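Local structure of surface glycan binding protein B (Bacteroides ovatus, 6E57) at residues 351-356 with 414-419; 336-341 with 398-403. The protein probably captures mixed-linkage beta-glucan at the bacterial cell surface, in support of its uptake and use by this gut symbiont. All coordinates share one frame; numbering follows the deposited sequence.

Contact 1: 351-356 with 414-419; sequences KVVYSI and VDLVTV
S355 OG stands between its own backbone N and carbonyl carbon (chi1 59°), while D415 CG lies beside its backbone N (chi1 -64°), and these two torsions bring hydroxyl and carboxylate together. S355 OG donates to the syn lone pair of D415 OD2 at 2.7 Å; D415 OD1 is held by H317 ND1, so both oxygens are engaged and the group is kept from turning. The strands run antiparallel and contain a classic beta bulge: V353 O accepts D415 N at 2.9 Å and, weakly, L416 N at 3.4 Å. V353 and L416 lie side by side, CB to CB 3.8 Å, on the face that also bears K351 and T418. On the other face V352 CG1 meets V414 CG1 at 4.2 Å. Putting an alanine at D415 would probably leave S355 OG and H317 ND1 without the carboxylate that each now bonds through its own oxygen, and free the hydroxyl to rotate. Strand 412-419 is flanked by 349-356 on one edge and by 299-315 and 317-321 on the other, and E310 of 299-315 takes both K351 NZ, as a salt bridge, and T418 OG1; the far edge of 349-356 pairs with strand 385-390.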
loop_
_atom_site.group_PDB
_atom_site.type_symbol
_atom_site.label_atom_id
_atom_site.label_comp_id
_atom_site.label_asym_id
_atom_site.label_seq_id
_atom_site.Cartn_x
_atom_site.Cartn_y
_atom_site.Cartn_z
ATOM N N LYS A 351 3.429 24.623 -4.136
ATOM C CA LYS A 351 3.020 23.928 -5.355
ATOM C C LYS A 351 3.206 24.875 -6.543
ATOM O O LYS A 351 2.752 26.005 -6.497
ATOM C CB LYS A 351 1.557 23.482 -5.259
ATOM C CG LYS A 351 0.986 22.826 -6.513
ATOM C CD LYS A 351 -0.513 22.593 -6.459
ATOM C CE LYS A 351 -0.916 21.532 -5.455
ATOM N NZ LYS A 351 -2.388 21.354 -5.396
ATOM N N VAL A 352 3.877 24.394 -7.592
ATOM C CA VAL A 352 4.033 25.128 -8.843
ATOM C C VAL A 352 3.340 24.334 -9.954
ATOM O O VAL A 352 3.778 23.226 -10.277
ATOM C CB VAL A 352 5.516 25.363 -9.184
ATOM C CG1 VAL A 352 5.672 26.156 -10.474
ATOM C CG2 VAL A 352 6.259 26.041 -8.044
ATOM N N VAL A 353 2.261 24.901 -10.513
ATOM C CA VAL A 353 1.578 24.333 -11.676
ATOM C C VAL A 353 2.279 24.855 -12.935
ATOM O O VAL A 353 2.325 26.062 -13.163
ATOM C CB VAL A 353 0.074 24.672 -11.694
ATOM C CG1 VAL A 353 -0.637 24.039 -12.885
ATOM C CG2 VAL A 353 -0.613 24.280 -10.393
ATOM N N TYR A 354 2.803 23.928 -13.743
ATOM C CA TYR A 354 3.619 24.252 -14.909
ATOM C C TYR A 354 2.997 23.606 -16.152
ATOM O O TYR A 354 2.325 22.588 -16.049
ATOM C CB TYR A 354 5.064 23.788 -14.701
ATOM C CG TYR A 354 5.220 22.300 -14.504
ATOM C CD1 TYR A 354 5.119 21.728 -13.244
ATOM C CD2 TYR A 354 5.455 21.456 -15.578
ATOM C CE1 TYR A 354 5.241 20.360 -13.059
ATOM C CE2 TYR A 354 5.591 20.088 -15.408
ATOM C CZ TYR A 354 5.481 19.537 -14.145
ATOM O OH TYR A 354 5.612 18.190 -13.979
ATOM N N SER A 355 3.225 24.217 -17.317
ATOM C CA SER A 355 2.808 23.647 -18.589
ATOM C C SER A 355 3.955 23.758 -19.598
ATOM O O SER A 355 4.806 24.633 -19.492
ATOM C CB SER A 355 1.541 24.290 -19.103
ATOM O OG SER A 355 1.705 25.689 -19.275
ATOM N N ILE A 356 3.963 22.838 -20.566
ATOM C CA ILE A 356 5.009 22.779 -21.567
ATOM C C ILE A 356 4.745 23.850 -22.630
ATOM O O ILE A 356 3.611 24.319 -22.796
ATOM C CB ILE A 356 5.115 21.371 -22.190
ATOM C CG1 ILE A 356 3.854 20.967 -22.958
ATOM C CG2 ILE A 356 5.476 20.341 -21.132
ATOM C CD1 ILE A 356 4.053 19.787 -23.879
ATOM N N VAL A 414 5.114 28.882 -16.027
ATOM C CA VAL A 414 4.550 28.835 -14.685
ATOM C C VAL A 414 3.142 29.436 -14.755
ATOM O O VAL A 414 2.982 30.580 -15.182
ATOM C CB VAL A 414 5.440 29.584 -13.677
ATOM C CG1 VAL A 414 4.749 29.759 -12.334
ATOM C CG2 VAL A 414 6.790 28.903 -13.509
ATOM N N ASP A 415 2.138 28.651 -14.346
ATOM C CA ASP A 415 0.722 29.014 -14.489
ATOM C C ASP A 415 0.087 29.334 -13.126
ATOM O O ASP A 415 -0.852 30.129 -13.063
ATOM C CB ASP A 415 -0.064 27.904 -15.193
ATOM C CG ASP A 415 0.372 27.638 -16.625
ATOM O OD1 ASP A 415 0.659 28.620 -17.342
ATOM O OD2 ASP A 415 0.412 26.444 -17.015
ATOM N N LEU A 416 0.567 28.693 -12.053
ATOM C CA LEU A 416 0.044 28.915 -10.699
ATOM C C LEU A 416 1.124 28.584 -9.658
ATOM O O LEU A 416 1.940 27.685 -9.853
ATOM C CB LEU A 416 -1.196 28.037 -10.500
ATOM C CG LEU A 416 -2.111 28.428 -9.338
ATOM C CD1 LEU A 416 -2.893 29.690 -9.664
ATOM C CD2 LEU A 416 -3.061 27.293 -8.990
ATOM N N VAL A 417 1.125 29.338 -8.555
ATOM C CA VAL A 417 1.914 29.012 -7.373
ATOM C C VAL A 417 1.005 29.156 -6.150
ATOM O O VAL A 417 0.412 30.218 -5.941
ATOM C CB VAL A 417 3.167 29.899 -7.239
ATOM C CG1 VAL A 417 3.994 29.511 -6.023
ATOM C CG2 VAL A 417 4.021 29.873 -8.496
ATOM N N THR A 418 0.905 28.079 -5.360
ATOM C CA THR A 418 0.084 28.049 -4.155
ATOM C C THR A 418 0.920 27.557 -2.970
ATOM O O THR A 418 2.002 27.008 -3.150
ATOM C CB THR A 418 -1.155 27.164 -4.343
ATOM O OG1 THR A 418 -0.745 25.796 -4.380
ATOM C CG2 THR A 418 -1.933 27.498 -5.597
ATOM N N VAL A 419 0.385 27.766 -1.763
ATOM C CA VAL A 419 0.964 27.263 -0.519
ATOM C C VAL A 419 -0.189 26.851 0.405
ATOM O O VAL A 419 -1.272 27.430 0.322
ATOM C CB VAL A 419 1.881 28.315 0.137
ATOM C CG1 VAL A 419 1.126 29.583 0.508
ATOM C CG2 VAL A 419 2.603 27.752 1.350
#

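Contact 2: 336-341 with 398-403; sequences IPMDVF and KIQAEA
M338 and Q400 mark the nearest approach of the two backbones, CA to CA 6.6 Å, where the weakly bonded start of helix 338-343 meets the end of helix 393-401. These are two short helices set against the strands of the C-terminal, beta-rich domain that carries the glycan, and they are joined partly by side chains that reach the opposite backbone and partly by apolar packing. Q400 bends at chi2 (-56°), which swings its amide across the gap. NE2 donates to M338 O at 3.1 Å, a fairly straight bond (157° at the hydrogen), although the donor is tilted from the plane of the accepting carbonyl. The same NE2 gives a second bond to a water at 2.9 Å, and this water in turn donates weakly to F341 O. One amide nitrogen thus reaches two carbonyls of this helical turn, M338 O directly and F341 O through the water's weak bond.

M338 answers from the other direction. Its chain is extended as far as SD and then kinks at chi3 (67°), which lays the methyl against the Q400 backbone, CE to Q400 CA 3.6 Å, while SD rests beside A403 C at 3.8 Å. On the buried side F341 and I399 cross obliquely, joined at two points: F341 CD1 touches I399 CD1 and F341 CB touches I399 CG2, each at 4.0 Å. The F341 ring also stacks on F405, and I399 packs on L375, so the apolar half of the contact continues into the domain interior. Beyond the helix end, E402 OE1 accepts from T369 OG1 and T373 OG1. Within the first segment itself, P337 O lies at the edge of the F341 ring, in the ring plane.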
loop_
_atom_site.group_PDB
_atom_site.type_symbol
_atom_site.label_atom_id
_atom_site.label_comp_id
_atom_site.label_asym_id
_atom_site.label_seq_id
_atom_site.Cartn_x
_atom_site.Cartn_y
_atom_site.Cartn_z
ATOM N N ILE A 336 7.191 36.533 -7.376
ATOM C CA ILE A 336 6.749 36.442 -5.986
ATOM C C ILE A 336 7.832 37.070 -5.117
ATOM O O ILE A 336 8.933 36.536 -5.014
ATOM C CB ILE A 336 6.425 34.998 -5.560
ATOM C CG1 ILE A 336 5.358 34.366 -6.457
ATOM C CG2 ILE A 336 6.012 34.960 -4.095
ATOM C CD1 ILE A 336 5.078 32.918 -6.142
ATOM N N PRO A 337 7.562 38.237 -4.492
ATOM C CA PRO A 337 8.580 38.940 -3.714
ATOM C C PRO A 337 8.955 38.211 -2.413
ATOM O O PRO A 337 8.194 37.381 -1.918
ATOM C CB PRO A 337 7.952 40.317 -3.440
ATOM C CG PRO A 337 6.461 40.111 -3.577
ATOM C CD PRO A 337 6.280 38.956 -4.539
ATOM N N MET A 338 10.135 38.551 -1.880
ATOM C CA MET A 338 10.739 37.902 -0.710
ATOM C C MET A 338 9.821 37.985 0.519
ATOM O O MET A 338 9.780 37.042 1.319
ATOM C CB MET A 338 12.076 38.560 -0.358
ATOM C CG MET A 338 13.170 38.283 -1.363
ATOM S SD MET A 338 14.732 39.093 -0.938
ATOM C CE MET A 338 15.179 38.198 0.548
ATOM N N ASP A 339 9.112 39.110 0.677
ATOM C CA ASP A 339 8.323 39.371 1.889
ATOM C C ASP A 339 7.174 38.356 2.005
ATOM O O ASP A 339 6.731 38.071 3.115
ATOM C CB ASP A 339 7.861 40.832 1.982
ATOM C CG ASP A 339 6.976 41.332 0.850
ATOM O OD1 ASP A 339 6.614 40.523 -0.030
ATOM O OD2 ASP A 339 6.661 42.539 0.854
ATOM N N VAL A 340 6.712 37.809 0.874
ATOM C CA VAL A 340 5.683 36.759 0.866
ATOM C C VAL A 340 6.266 35.478 1.477
ATOM O O VAL A 340 5.638 34.846 2.322
ATOM C CB VAL A 340 5.135 36.495 -0.550
ATOM C CG1 VAL A 340 4.240 35.264 -0.587
ATOM C CG2 VAL A 340 4.401 37.703 -1.114
ATOM N N PHE A 341 7.470 35.106 1.037
ATOM C CA PHE A 341 8.145 33.893 1.507
ATOM C C PHE A 341 8.575 34.039 2.974
ATOM O O PHE A 341 8.627 33.051 3.699
ATOM C CB PHE A 341 9.328 33.547 0.596
ATOM C CG PHE A 341 8.935 32.770 -0.633
ATOM C CD1 PHE A 341 8.876 31.384 -0.602
ATOM C CD2 PHE A 341 8.598 33.421 -1.810
ATOM C CE1 PHE A 341 8.506 30.666 -1.727
ATOM C CE2 PHE A 341 8.225 32.700 -2.934
ATOM C CZ PHE A 341 8.182 31.325 -2.891
ATOM N N LYS A 398 17.285 30.301 3.656
ATOM C CA LYS A 398 18.187 30.441 2.528
ATOM C C LYS A 398 17.556 31.375 1.487
ATOM O O LYS A 398 18.253 32.175 0.870
ATOM C CB LYS A 398 18.517 29.062 1.951
ATOM C CG LYS A 398 19.608 29.053 0.892
ATOM C CD LYS A 398 20.133 27.668 0.577
ATOM C CE LYS A 398 21.029 27.122 1.668
ATOM N NZ LYS A 398 21.892 26.031 1.161
ATOM N N ILE A 399 16.234 31.275 1.316
ATOM C CA ILE A 399 15.488 32.120 0.386
ATOM C C ILE A 399 15.658 33.600 0.770
ATOM O O ILE A 399 15.834 34.445 -0.103
ATOM C CB ILE A 399 14.005 31.692 0.328
ATOM C CG1 ILE A 399 13.842 30.360 -0.409
ATOM C CG2 ILE A 399 13.139 32.783 -0.290
ATOM C CD1 ILE A 399 12.462 29.755 -0.295
ATOM N N GLN A 400 15.601 33.908 2.071
ATOM C CA GLN A 400 15.792 35.278 2.565
ATOM C C GLN A 400 17.265 35.690 2.424
ATOM O O GLN A 400 17.566 36.834 2.114
ATOM C CB GLN A 400 15.322 35.404 4.016
ATOM C CG GLN A 400 13.832 35.145 4.203
ATOM C CD GLN A 400 12.967 36.034 3.344
ATOM O OE1 GLN A 400 13.028 37.259 3.424
ATOM N NE2 GLN A 400 12.148 35.415 2.506
ATOM N N ALA A 401 18.173 34.737 2.650
ATOM C CA ALA A 401 19.618 34.962 2.572
ATOM C C ALA A 401 20.078 35.152 1.118
ATOM O O ALA A 401 21.067 35.847 0.883
ATOM C CB ALA A 401 20.344 33.810 3.221
ATOM N N GLU A 402 19.373 34.528 0.160
ATOM C CA GLU A 402 19.816 34.449 -1.240
ATOM C C GLU A 402 18.762 35.041 -2.191
ATOM O O GLU A 402 18.443 34.452 -3.221
ATOM C CB GLU A 402 20.129 32.995 -1.605
ATOM C CG GLU A 402 21.245 32.383 -0.773
ATOM C CD GLU A 402 21.791 31.055 -1.275
ATOM O OE1 GLU A 402 21.348 30.597 -2.348
ATOM O OE2 GLU A 402 22.665 30.479 -0.591
ATOM N N ALA A 403 18.225 36.210 -1.830
ATOM C CA ALA A 403 17.525 37.110 -2.754
ATOM C C ALA A 403 16.236 36.491 -3.323
ATOM O O ALA A 403 15.840 36.807 -4.443
ATOM C CB ALA A 403 18.469 37.518 -3.860
HETATM O O HOH W 1 11.648 32.622 3.005
#

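How the contacts relate
The centres of contacts 1 and 2 lie about 18 Å apart, yet the two meet directly: V417 CG1 of contact 1 packs on I336 CD1 of contact 2 at 3.6 Å. Their segments alternate along the chain: helix 338-343 leads into strand 349-356, while helix 393-401 is followed by strand 405-409 and then by 412-419, which pairs with 349-356. Contact 2 borders the bound glycan: the side chain of A403 is about 5 Å from a beta-D-glucopyranose, and E402 and A403 both touch Y371, a residue of the glycan pocket. I336 also packs on L313 and W314 of strand 299-315, which touches V414 and L416 of contact 1 as well.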